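Local coordinates for uncharacterized protein (Bacteroides ovatus, PDB 4FS7) that is of unknown function but, as an extracellular leucine-rich repeat protein of the BspA type, probably binds other proteins, at residues Ile108-Ser114 with Ile131-Lys137. Residue numbers count along the deposited sequence, not the author numbering.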
# COMPACT_ATOMS: atom_id res chain seq x y z
N ILE A 108 -10.89 16.48 10.23
CA ILE A 108 -11.85 15.71 9.48
C ILE A 108 -11.82 14.32 10.11
O ILE A 108 -10.80 13.65 10.12
CB ILE A 108 -11.50 15.62 7.99
CG1 ILE A 108 -11.40 17.02 7.37
CG2 ILE A 108 -12.54 14.79 7.21
CD1 ILE A 108 -12.63 17.81 7.49
N GLY A 109 -12.92 13.94 10.73
CA GLY A 109 -12.98 12.69 11.44
C GLY A 109 -13.12 11.44 10.58
O GLY A 109 -13.35 11.48 9.36
N ARG A 110 -13.08 10.32 11.28
CA ARG A 110 -13.34 8.98 10.73
C ARG A 110 -14.50 8.97 9.73
O ARG A 110 -15.60 9.37 10.10
CB ARG A 110 -13.66 8.06 11.92
CG ARG A 110 -14.04 6.63 11.60
CD ARG A 110 -14.13 5.77 12.87
NE ARG A 110 -12.81 5.40 13.38
CZ ARG A 110 -12.12 4.33 12.97
NH1 ARG A 110 -12.64 3.52 12.05
NH2 ARG A 110 -10.92 4.08 13.46
N CYS A 111 -14.26 8.45 8.53
CA CYS A 111 -15.29 8.15 7.55
C CYS A 111 -16.17 9.35 7.16
O CYS A 111 -17.25 9.14 6.60
CB CYS A 111 -16.18 6.99 8.01
SG CYS A 111 -15.28 5.43 8.13
N THR A 112 -15.69 10.59 7.34
CA THR A 112 -16.59 11.73 7.12
C THR A 112 -17.09 11.81 5.68
O THR A 112 -18.25 12.16 5.46
CB THR A 112 -15.87 13.02 7.52
OG1 THR A 112 -15.59 12.96 8.90
CG2 THR A 112 -16.72 14.26 7.24
N PHE A 113 -16.22 11.49 4.70
CA PHE A 113 -16.57 11.50 3.32
C PHE A 113 -16.42 10.13 2.68
O PHE A 113 -16.34 10.02 1.46
CB PHE A 113 -15.75 12.52 2.53
CG PHE A 113 -15.92 13.93 2.97
CD1 PHE A 113 -16.93 14.71 2.41
CD2 PHE A 113 -15.07 14.52 3.90
CE1 PHE A 113 -17.09 16.02 2.82
CE2 PHE A 113 -15.25 15.86 4.29
CZ PHE A 113 -16.24 16.59 3.72
N SER A 114 -16.35 9.09 3.50
CA SER A 114 -16.23 7.75 2.96
C SER A 114 -17.45 7.44 2.08
O SER A 114 -18.61 7.67 2.48
CB SER A 114 -16.14 6.75 4.08
OG SER A 114 -16.03 5.42 3.53
N ILE A 131 -6.59 14.32 9.79
CA ILE A 131 -7.51 13.63 8.89
C ILE A 131 -7.66 12.21 9.41
O ILE A 131 -6.66 11.52 9.62
CB ILE A 131 -6.98 13.63 7.45
CG1 ILE A 131 -6.91 15.05 6.90
CG2 ILE A 131 -7.82 12.70 6.53
CD1 ILE A 131 -6.17 15.19 5.55
N GLY A 132 -8.90 11.77 9.63
CA GLY A 132 -9.14 10.50 10.29
C GLY A 132 -9.09 9.29 9.38
O GLY A 132 -8.94 9.39 8.18
N VAL A 133 -9.28 8.14 10.03
CA VAL A 133 -9.33 6.84 9.35
C VAL A 133 -10.42 6.86 8.27
O VAL A 133 -11.57 7.27 8.52
CB VAL A 133 -9.54 5.73 10.37
CG1 VAL A 133 -9.86 4.40 9.68
CG2 VAL A 133 -8.33 5.61 11.24
N GLU A 134 -10.06 6.48 7.05
CA GLU A 134 -11.02 6.33 5.98
C GLU A 134 -11.77 7.63 5.67
O GLU A 134 -12.85 7.62 5.13
CB GLU A 134 -11.98 5.19 6.24
CG GLU A 134 -11.25 3.84 6.26
CD GLU A 134 -12.09 2.68 6.71
OE1 GLU A 134 -13.31 2.73 6.70
OE2 GLU A 134 -11.48 1.63 7.05
N ALA A 135 -11.17 8.78 5.99
CA ALA A 135 -11.91 10.05 5.90
C ALA A 135 -12.43 10.36 4.51
O ALA A 135 -13.50 10.95 4.37
CB ALA A 135 -11.01 11.20 6.41
N PHE A 136 -11.64 10.02 3.49
CA PHE A 136 -11.98 10.33 2.10
C PHE A 136 -12.05 9.06 1.23
O PHE A 136 -11.93 9.14 0.02
CB PHE A 136 -11.00 11.33 1.49
CG PHE A 136 -11.02 12.68 2.16
CD1 PHE A 136 -12.06 13.58 1.91
CD2 PHE A 136 -10.06 13.04 3.11
CE1 PHE A 136 -12.08 14.79 2.52
CE2 PHE A 136 -10.12 14.29 3.72
CZ PHE A 136 -11.14 15.13 3.42
N LYS A 137 -12.30 7.92 1.87
CA LYS A 137 -12.26 6.65 1.15
C LYS A 137 -13.30 6.63 0.04
O LYS A 137 -14.52 6.81 0.27
CB LYS A 137 -12.44 5.49 2.13
CG LYS A 137 -12.43 4.12 1.47
CD LYS A 137 -12.42 3.00 2.50
CE LYS A 137 -12.18 1.65 1.84
NZ LYS A 137 -11.97 0.57 2.86
O HOH W 1 -15.26 3.37 5.08
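Two successive solenoid coils lie in register, each leaving a short strand through the same turns: type II (G109-T112 and G132-A135), then type I (C111-S114 and E134-K137). Three backbone hydrogen bonds tie them: G132 N to I108 O (2.7 Å), which with the I108-S130 bond forms the parallel bridge of I108 with I131; C111 N to V133 O (2.9 Å); and F113 N to A135 O (2.8 Å). CA-H...O contacts supplement them: R110 CA approaches V133 O (3.3 Å), the acceptor of C111 N, and S114 CA to K137 O (3.3 Å) carries the pairing beyond F113. T112 OG1 donates to G109 O (2.7 Å), bracing its type II turn. Inside the coil, the F113 and F136 rings are nearly parallel (7°) but strongly offset, centroids 5.2 Å apart, meeting at F113 CD2 and F136 CE1 (3.3 Å); I108 CG2 packs against A135 CB (4.0 Å) and F136 CZ (4.1 Å). F90 before and F158 after extend this phenylalanine row. On the outer side, V133 CG1 lies over one face of the R110 guanidinium, one water joins S114 OG (2.7 Å) to E134 OE1 (2.6 Å), and K137 salt-bridges E156. Backbone bonds R110-F88 and T112-F90 repeat two rungs one coil earlier; S114-N92 adds another. Such stacking of equivalent turns over a phenylalanine spine, 23 residues apart in these two coils, is characteristic of BspA-type leucine-rich repeats.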